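Long-range contacts in IclR transcriptional regulator (Thermotoga maritima, PDB 1MKM), which is probably a transcriptional regulator that binds DNA through a winged helix-turn-helix domain: residues L103-F107 and E150-Y154; K140-F145 and E177-R182; F145-E150 and G209-A213. All blocks are in the same frame, centred on the assembly; numbering follows the deposited sequence.

Contact 1: residues L103-F107 and E150-Y154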
loop_
_atom_site.group_PDB
_atom_site.type_symbol
_atom_site.label_atom_id
_atom_site.label_comp_id
_atom_site.label_asym_id
_atom_site.label_seq_id
_atom_site.Cartn_x
_atom_site.Cartn_y
_atom_site.Cartn_z
ATOM N N LEU B 103 24.212 23.522 -2.411
ATOM C CA LEU B 103 24.916 24.446 -1.506
ATOM C C LEU B 103 26.395 24.433 -1.829
ATOM O O LEU B 103 26.997 23.369 -1.876
ATOM C CB LEU B 103 24.735 24.008 -0.045
ATOM C CG LEU B 103 25.454 24.782 1.066
ATOM C CD1 LEU B 103 24.880 26.191 1.190
ATOM C CD2 LEU B 103 25.284 24.033 2.384
ATOM N N LYS B 104 26.967 25.611 -2.056
ATOM C CA LYS B 104 28.390 25.764 -2.372
ATOM C C LYS B 104 29.250 25.486 -1.137
ATOM O O LYS B 104 29.147 26.196 -0.145
ATOM C CB LYS B 104 28.643 27.189 -2.865
ATOM C CG LYS B 104 30.094 27.681 -2.797
ATOM C CD LYS B 104 30.934 27.205 -3.972
ATOM C CE LYS B 104 32.126 28.133 -4.180
ATOM N NZ LYS B 104 33.023 28.155 -2.995
ATOM N N ASP B 105 30.091 24.455 -1.193
ATOM C CA ASP B 105 30.960 24.128 -0.056
ATOM C C ASP B 105 32.383 23.845 -0.538
ATOM O O ASP B 105 32.770 22.689 -0.749
ATOM C CB ASP B 105 30.421 22.913 0.699
ATOM C CG ASP B 105 31.103 22.715 2.036
ATOM O OD1 ASP B 105 31.051 23.645 2.868
ATOM O OD2 ASP B 105 31.685 21.634 2.256
ATOM N N GLY B 106 33.153 24.917 -0.697
ATOM C CA GLY B 106 34.511 24.794 -1.185
ATOM C C GLY B 106 34.501 24.617 -2.696
ATOM O O GLY B 106 33.933 25.434 -3.425
ATOM N N PHE B 107 35.122 23.535 -3.151
ATOM C CA PHE B 107 35.227 23.195 -4.564
ATOM C C PHE B 107 34.267 22.052 -4.892
ATOM O O PHE B 107 34.429 21.334 -5.890
ATOM C CB PHE B 107 36.668 22.784 -4.890
ATOM C CG PHE B 107 37.655 23.924 -4.854
ATOM C CD1 PHE B 107 37.371 25.096 -4.154
ATOM C CD2 PHE B 107 38.880 23.816 -5.510
ATOM C CE1 PHE B 107 38.291 26.143 -4.106
ATOM C CE2 PHE B 107 39.808 24.858 -5.466
ATOM C CZ PHE B 107 39.511 26.022 -4.765
ATOM N N GLU B 150 39.912 32.935 -6.508
ATOM C CA GLU B 150 39.484 31.641 -5.999
ATOM C C GLU B 150 39.329 30.706 -7.188
ATOM O O GLU B 150 39.770 29.555 -7.156
ATOM C CB GLU B 150 38.143 31.782 -5.285
ATOM C CG GLU B 150 37.746 30.558 -4.483
ATOM C CD GLU B 150 36.245 30.460 -4.277
ATOM O OE1 GLU B 150 35.619 31.476 -3.903
ATOM O OE2 GLU B 150 35.693 29.361 -4.484
ATOM N N LEU B 151 38.697 31.227 -8.236
ATOM C CA LEU B 151 38.458 30.479 -9.471
ATOM C C LEU B 151 39.753 29.855 -9.970
ATOM O O LEU B 151 39.907 28.630 -10.007
ATOM C CB LEU B 151 37.894 31.416 -10.548
ATOM C CG LEU B 151 37.675 30.835 -11.948
ATOM C CD1 LEU B 151 36.656 29.703 -11.882
ATOM C CD2 LEU B 151 37.196 31.930 -12.890
ATOM N N LYS B 152 40.678 30.732 -10.345
ATOM C CA LYS B 152 41.985 30.346 -10.854
ATOM C C LYS B 152 42.558 29.145 -10.108
ATOM O O LYS B 152 43.148 28.244 -10.719
ATOM C CB LYS B 152 42.936 31.547 -10.763
ATOM C CG LYS B 152 42.452 32.749 -11.579
ATOM C CD LYS B 152 43.334 33.979 -11.405
ATOM C CE LYS B 152 42.812 35.144 -12.243
ATOM N NZ LYS B 152 43.623 36.375 -12.052
ATOM N N GLU B 153 42.369 29.121 -8.790
ATOM C CA GLU B 153 42.879 28.016 -7.998
ATOM C C GLU B 153 42.100 26.735 -8.250
ATOM O O GLU B 153 42.683 25.650 -8.278
ATOM C CB GLU B 153 42.825 28.329 -6.507
ATOM C CG GLU B 153 43.509 27.244 -5.693
ATOM C CD GLU B 153 43.217 27.331 -4.215
ATOM O OE1 GLU B 153 42.089 26.979 -3.808
ATOM O OE2 GLU B 153 44.120 27.753 -3.465
ATOM N N TYR B 154 40.784 26.856 -8.418
ATOM C CA TYR B 154 39.955 25.676 -8.665
ATOM C C TYR B 154 40.486 24.910 -9.867
ATOM O O TYR B 154 40.830 23.731 -9.764
ATOM C CB TYR B 154 38.495 26.073 -8.934
ATOM C CG TYR B 154 37.582 24.894 -9.255
ATOM C CD1 TYR B 154 36.971 24.161 -8.239
ATOM C CD2 TYR B 154 37.359 24.497 -10.575
ATOM C CE1 TYR B 154 36.157 23.060 -8.529
ATOM C CE2 TYR B 154 36.552 23.393 -10.874
ATOM C CZ TYR B 154 35.955 22.680 -9.844
ATOM O OH TYR B 154 35.167 21.586 -10.129
HETATM O O HOH W 1 34.516 19.515 -8.722
#
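This is a surface contact between a beta hairpin and a helix in the C-terminal, GAF-like domain: the end of strand 98-105 and the turn after it, which leads into strand 108-115, meet helix 148-157. The main piece is Phe-107, which points from the turn onto the helix. Tyr-154 CB sits over the face of the Phe-107 ring, 4.3 Å from its centroid, a CH-pi contact, and Phe-107 CE2 comes to 3.3 Å from Tyr-154 CA. The two rings meet obliquely, centroids 5.2 Å apart and planes at 53°. Glu-153 OE1 makes a tight, oblique approach to the ring, 2.9 Å from Phe-107 CZ, which is no hydrogen bond. Water 1 bridges the two residues, 2.6 Å from Tyr-154 OH; the water O lies 3.4 Å from Phe-107 O, a weak bond. On the polar side, Lys-104 NZ makes a long, weak salt bridge to Glu-150 OE2 (3.3 Å) and holds Gly-106 O at 2.9 Å, tying strand end to turn. Both charged groups have a stronger partner in the Tyr-210 hydroxyl. The chemistry implies a contact held chiefly by Phe-107, with the Lys-104 to Glu-150 pair a weak electrostatic link beside it.

Contact 2: residues K140-F145 and E177-R182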
loop_
_atom_site.group_PDB
_atom_site.type_symbol
_atom_site.label_atom_id
_atom_site.label_comp_id
_atom_site.label_asym_id
_atom_site.label_seq_id
_atom_site.Cartn_x
_atom_site.Cartn_y
_atom_site.Cartn_z
ATOM N N LYS B 140 28.642 24.877 -12.578
ATOM C CA LYS B 140 29.362 25.870 -13.368
ATOM C C LYS B 140 28.717 27.225 -13.141
ATOM O O LYS B 140 29.391 28.245 -13.097
ATOM C CB LYS B 140 29.323 25.498 -14.851
ATOM C CG LYS B 140 30.010 24.177 -15.149
ATOM C CD LYS B 140 29.911 23.782 -16.608
ATOM C CE LYS B 140 28.478 23.468 -17.002
ATOM N NZ LYS B 140 28.407 22.916 -18.387
ATOM N N SER B 141 27.400 27.230 -12.995
ATOM C CA SER B 141 26.676 28.467 -12.739
ATOM C C SER B 141 27.301 29.133 -11.503
ATOM O O SER B 141 27.313 30.357 -11.384
ATOM C CB SER B 141 25.194 28.149 -12.495
ATOM O OG SER B 141 24.374 29.304 -12.521
ATOM N N ILE B 142 27.827 28.323 -10.585
ATOM C CA ILE B 142 28.453 28.849 -9.370
ATOM C C ILE B 142 29.908 29.212 -9.640
ATOM O O ILE B 142 30.424 30.196 -9.101
ATOM C CB ILE B 142 28.397 27.826 -8.206
ATOM C CG1 ILE B 142 26.951 27.660 -7.727
ATOM C CG2 ILE B 142 29.291 28.287 -7.053
ATOM C CD1 ILE B 142 26.767 26.569 -6.692
ATOM N N LEU B 143 30.564 28.411 -10.478
ATOM C CA LEU B 143 31.956 28.649 -10.846
ATOM C C LEU B 143 32.081 29.810 -11.822
ATOM O O LEU B 143 33.178 30.128 -12.282
ATOM C CB LEU B 143 32.558 27.400 -11.489
ATOM C CG LEU B 143 33.320 26.457 -10.558
ATOM C CD1 LEU B 143 33.896 25.280 -11.352
ATOM C CD2 LEU B 143 34.432 27.246 -9.879
ATOM N N ALA B 144 30.953 30.435 -12.140
ATOM C CA ALA B 144 30.940 31.554 -13.070
ATOM C C ALA B 144 30.787 32.868 -12.332
ATOM O O ALA B 144 30.487 33.894 -12.939
ATOM C CB ALA B 144 29.804 31.390 -14.073
ATOM N N PHE B 145 30.978 32.836 -11.018
ATOM C CA PHE B 145 30.859 34.043 -10.213
ATOM C C PHE B 145 31.768 34.036 -8.995
ATOM O O PHE B 145 31.753 34.976 -8.200
ATOM C CB PHE B 145 29.405 34.266 -9.777
ATOM C CG PHE B 145 28.507 34.740 -10.887
ATOM C CD1 PHE B 145 27.960 33.838 -11.794
ATOM C CD2 PHE B 145 28.245 36.100 -11.048
ATOM C CE1 PHE B 145 27.169 34.280 -12.847
ATOM C CE2 PHE B 145 27.453 36.553 -12.097
ATOM C CZ PHE B 145 26.914 35.639 -13.000
ATOM N N GLU B 177 34.039 28.700 -21.259
ATOM C CA GLU B 177 32.714 28.158 -20.981
ATOM C C GLU B 177 32.067 28.969 -19.865
ATOM O O GLU B 177 30.954 29.480 -20.018
ATOM C CB GLU B 177 32.842 26.694 -20.560
ATOM C CG GLU B 177 31.794 25.773 -21.147
ATOM C CD GLU B 177 30.454 25.886 -20.456
ATOM O OE1 GLU B 177 29.919 27.013 -20.352
ATOM O OE2 GLU B 177 29.935 24.834 -20.024
ATOM N N LEU B 178 32.783 29.101 -18.752
ATOM C CA LEU B 178 32.285 29.854 -17.606
ATOM C C LEU B 178 31.899 31.285 -17.963
ATOM O O LEU B 178 30.896 31.809 -17.472
ATOM C CB LEU B 178 33.328 29.883 -16.479
ATOM C CG LEU B 178 33.700 28.571 -15.778
ATOM C CD1 LEU B 178 34.614 28.860 -14.598
ATOM C CD2 LEU B 178 32.445 27.874 -15.296
ATOM N N GLU B 179 32.692 31.921 -18.818
ATOM C CA GLU B 179 32.413 33.295 -19.205
ATOM C C GLU B 179 31.114 33.369 -20.001
ATOM O O GLU B 179 30.306 34.282 -19.806
ATOM C CB GLU B 179 33.578 33.860 -20.017
ATOM C CG GLU B 179 33.724 35.364 -19.887
ATOM C CD GLU B 179 35.080 35.851 -20.344
ATOM O OE1 GLU B 179 35.400 35.683 -21.540
ATOM O OE2 GLU B 179 35.830 36.396 -19.505
ATOM N N LYS B 180 30.916 32.403 -20.894
ATOM C CA LYS B 180 29.696 32.351 -21.690
ATOM C C LYS B 180 28.552 32.391 -20.686
ATOM O O LYS B 180 27.543 33.070 -20.879
ATOM C CB LYS B 180 29.607 31.036 -22.468
ATOM C CG LYS B 180 30.910 30.521 -23.046
ATOM C CD LYS B 180 30.630 29.287 -23.898
ATOM C CE LYS B 180 31.885 28.512 -24.251
ATOM N NZ LYS B 180 31.521 27.247 -24.950
ATOM N N ILE B 181 28.732 31.643 -19.605
ATOM C CA ILE B 181 27.738 31.563 -18.550
ATOM C C ILE B 181 27.551 32.934 -17.917
ATOM O O ILE B 181 26.421 33.360 -17.669
ATOM C CB ILE B 181 28.164 30.526 -17.492
ATOM C CG1 ILE B 181 28.269 29.147 -18.152
ATOM C CG2 ILE B 181 27.164 30.490 -16.353
ATOM C CD1 ILE B 181 28.935 28.100 -17.293
ATOM N N ARG B 182 28.655 33.632 -17.666
ATOM C CA ARG B 182 28.573 34.966 -17.083
ATOM C C ARG B 182 27.752 35.803 -18.060
ATOM O O ARG B 182 26.941 36.644 -17.658
ATOM C CB ARG B 182 29.969 35.570 -16.927
ATOM C CG ARG B 182 30.967 34.655 -16.233
ATOM C CD ARG B 182 32.343 35.316 -16.111
ATOM N NE ARG B 182 33.336 34.417 -15.524
ATOM C CZ ARG B 182 34.595 34.757 -15.274
ATOM N NH1 ARG B 182 35.019 35.981 -15.560
ATOM N NH2 ARG B 182 35.432 33.876 -14.740
#
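Lys-140 and Glu-177 form the one salt bridge here, with Lys-140 NZ 2.9 Å from Glu-177 OE2, although the exact place of the ammonium group is less certain than usual. The lysine is not the glutamate's alone: Glu-192 is its strongest polar partner, and the carbonyl of Val-188 accepts another hydrogen bond from it. The Lys-140 side chain lies about 5 Å from that of Asp-189 and about 8 Å from that of Cys-199, residues that bind zinc in a structure of this protein.

Nearer the backbone, the same lysine joins the packing, Lys-140 CB lying 3.6 Å from Ile-181 CD1. Helix 171-184 turns Leu-178 and Ile-181 toward the end of helix 137-143. Leu-178 CD1 packs closely on a carbonyl there, 3.0 Å from Leu-143 O, a tight methyl contact and not a bond; Leu-178 CD2 is 3.8 Å from Leu-143 CB. The backbones come nearest where Ala-144 CA lies 5.0 Å from Leu-178 CA; the small alanine side chain permits this, with Ala-144 CB 3.6 Å from both Leu-178 O and Ile-181 CG2. Farther along, Arg-182 CG rests 3.4 Å from Ala-144 O, and Phe-145 CZ is 4.5 Å from Arg-182 CA. Leu-151 of helix 148-157 covers Leu-143, Leu-178 and Arg-182. The chemistry implies a largely apolar, buried joint between helix 171-184 and the last part of helix 137-143 with the residues that follow, its one ionic link near Asp-189 and Cys-199; the cost is Arg-182 NE, buried without a partner.

Contact 3: residues F145-E150 and G209-A213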
loop_
_atom_site.group_PDB
_atom_site.type_symbol
_atom_site.label_atom_id
_atom_site.label_comp_id
_atom_site.label_asym_id
_atom_site.label_seq_id
_atom_site.Cartn_x
_atom_site.Cartn_y
_atom_site.Cartn_z
ATOM N N PHE B 145 30.978 32.836 -11.018
ATOM C CA PHE B 145 30.859 34.043 -10.213
ATOM C C PHE B 145 31.768 34.036 -8.995
ATOM O O PHE B 145 31.753 34.976 -8.200
ATOM C CB PHE B 145 29.405 34.266 -9.777
ATOM C CG PHE B 145 28.507 34.740 -10.887
ATOM C CD1 PHE B 145 27.960 33.838 -11.794
ATOM C CD2 PHE B 145 28.245 36.100 -11.048
ATOM C CE1 PHE B 145 27.169 34.280 -12.847
ATOM C CE2 PHE B 145 27.453 36.553 -12.097
ATOM C CZ PHE B 145 26.914 35.639 -13.000
ATOM N N VAL B 146 32.553 32.972 -8.843
ATOM C CA VAL B 146 33.484 32.894 -7.726
ATOM C C VAL B 146 34.592 33.875 -8.071
ATOM O O VAL B 146 35.082 33.878 -9.201
ATOM C CB VAL B 146 34.102 31.474 -7.576
ATOM C CG1 VAL B 146 33.016 30.466 -7.249
ATOM C CG2 VAL B 146 34.832 31.069 -8.856
ATOM N N PRO B 147 34.985 34.741 -7.123
ATOM C CA PRO B 147 36.055 35.682 -7.454
ATOM C C PRO B 147 37.177 34.996 -8.240
ATOM O O PRO B 147 37.690 33.947 -7.834
ATOM C CB PRO B 147 36.492 36.182 -6.085
ATOM C CG PRO B 147 35.177 36.270 -5.364
ATOM C CD PRO B 147 34.513 34.949 -5.742
ATOM N N GLU B 148 37.510 35.591 -9.385
ATOM C CA GLU B 148 38.547 35.107 -10.296
ATOM C C GLU B 148 39.711 34.414 -9.598
ATOM O O GLU B 148 40.166 33.356 -10.036
ATOM C CB GLU B 148 39.064 36.281 -11.132
ATOM C CG GLU B 148 39.178 37.586 -10.348
ATOM C CD GLU B 148 40.134 37.484 -9.170
ATOM O OE1 GLU B 148 41.351 37.346 -9.406
ATOM O OE2 GLU B 148 39.670 37.529 -8.007
ATOM N N LYS B 149 40.187 35.025 -8.516
ATOM C CA LYS B 149 41.293 34.506 -7.715
ATOM C C LYS B 149 41.001 33.081 -7.260
ATOM O O LYS B 149 41.744 32.145 -7.575
ATOM C CB LYS B 149 41.495 35.399 -6.489
ATOM C CG LYS B 149 42.494 34.866 -5.480
ATOM C CD LYS B 149 42.478 35.709 -4.217
ATOM C CE LYS B 149 43.390 35.126 -3.151
ATOM N NZ LYS B 149 43.230 35.832 -1.852
ATOM N N GLU B 150 39.912 32.935 -6.508
ATOM C CA GLU B 150 39.484 31.641 -5.999
ATOM C C GLU B 150 39.329 30.706 -7.188
ATOM O O GLU B 150 39.770 29.555 -7.156
ATOM C CB GLU B 150 38.143 31.782 -5.285
ATOM C CG GLU B 150 37.746 30.558 -4.483
ATOM C CD GLU B 150 36.245 30.460 -4.277
ATOM O OE1 GLU B 150 35.619 31.476 -3.903
ATOM O OE2 GLU B 150 35.693 29.361 -4.484
ATOM N N GLY B 209 27.497 39.443 -2.556
ATOM C CA GLY B 209 27.366 38.844 -3.872
ATOM C C GLY B 209 28.342 37.729 -4.215
ATOM O O GLY B 209 29.012 37.779 -5.250
ATOM N N TYR B 210 28.436 36.726 -3.349
ATOM C CA TYR B 210 29.310 35.585 -3.591
ATOM C C TYR B 210 28.380 34.437 -4.015
ATOM O O TYR B 210 27.209 34.399 -3.616
ATOM C CB TYR B 210 30.080 35.231 -2.305
ATOM C CG TYR B 210 31.009 34.031 -2.413
ATOM C CD1 TYR B 210 32.260 34.127 -3.043
ATOM C CD2 TYR B 210 30.639 32.792 -1.884
ATOM C CE1 TYR B 210 33.122 33.008 -3.141
ATOM C CE2 TYR B 210 31.485 31.675 -1.978
ATOM C CZ TYR B 210 32.723 31.787 -2.608
ATOM O OH TYR B 210 33.526 30.661 -2.718
ATOM N N PRO B 211 28.870 33.508 -4.860
ATOM C CA PRO B 211 28.026 32.390 -5.296
ATOM C C PRO B 211 27.945 31.289 -4.234
ATOM O O PRO B 211 28.749 30.357 -4.233
ATOM C CB PRO B 211 28.725 31.916 -6.566
ATOM C CG PRO B 211 30.169 32.121 -6.217
ATOM C CD PRO B 211 30.158 33.501 -5.581
ATOM N N VAL B 212 26.970 31.399 -3.338
ATOM C CA VAL B 212 26.795 30.418 -2.273
ATOM C C VAL B 212 25.822 29.293 -2.599
ATOM O O VAL B 212 25.681 28.354 -1.814
ATOM C CB VAL B 212 26.288 31.073 -0.989
ATOM C CG1 VAL B 212 27.247 32.149 -0.545
ATOM C CG2 VAL B 212 24.887 31.629 -1.218
ATOM N N ALA B 213 25.141 29.376 -3.737
ATOM C CA ALA B 213 24.186 28.330 -4.081
ATOM C C ALA B 213 23.929 28.161 -5.565
ATOM O O ALA B 213 24.313 28.993 -6.384
ATOM C CB ALA B 213 22.872 28.580 -3.365
#
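One hydrogen bond dominates the polar side. Tyr-210 OH donates to Glu-150 OE1 at 2.5 Å, a short bond, with the carboxylate oxygen at the edge of the tyrosine ring, near its plane. Lys-104 of the neighbouring strand 98-105 also bonds the Tyr-210 hydroxyl and pairs weakly with the other oxygen of Glu-150, so helix and sheet meet in a small polar cluster.

The apolar contacts run from Phe-145 to Pro-147, in the link before helix 148-157. Pro-147 CD touches the edge of the tyrosine ring, 3.5 Å from Tyr-210 CE1. Pro-211 packs against the two residues before Pro-147: Val-146 CG1 lies 3.5 Å from Pro-211 CG, and Phe-145 CB lies 4.0 Å from Pro-211 CB. The Phe-145 ring itself turns away from segment 209-213 and touches Pro-203 and Phe-205.

The backbones come nearest at this same pair, Phe-145 CA to Pro-211 CA 5.9 Å, and Phe-145 O lies 3.4 Å from the ring atom Pro-211 CD. Gly-209, with both phi and psi near +50°, carries the chain through the turn between strands 197-205 and 211-220. Pro-211 is then the centre of an inverse gamma turn, and Val-212 and Ala-213, opposite Ile-204, make a classic beta bulge. The motif is thus a beta hairpin with a gamma turn and a bulge near its turn, packed by the link between helices 137-143 and 148-157 in the GAF-like domain.

Overall arrangement
All three contacts lie in the C-terminal domain, on the same side of the chain's centre. Contacts 1 and 3 are about 8 Å apart between centres, contacts 2 and 3 about 10 Å, and contacts 1 and 2 about 12 Å. Along the chain the segments run 103-107, 140-145, 145-150, 150-154, 177-182, 209-213, so every pair of contacts crosses. Contacts 1 and 3 share Glu-150 of helix 148-157 and reach neighbouring strands, 98-105 and 211-220, of one antiparallel sheet. Contact 2 joins the helices before and after helix 148-157 and shares Phe-145 with contact 3. Together, residues distant in sequence close the helical side of the GAF-like domain, separate from the DNA-binding domain.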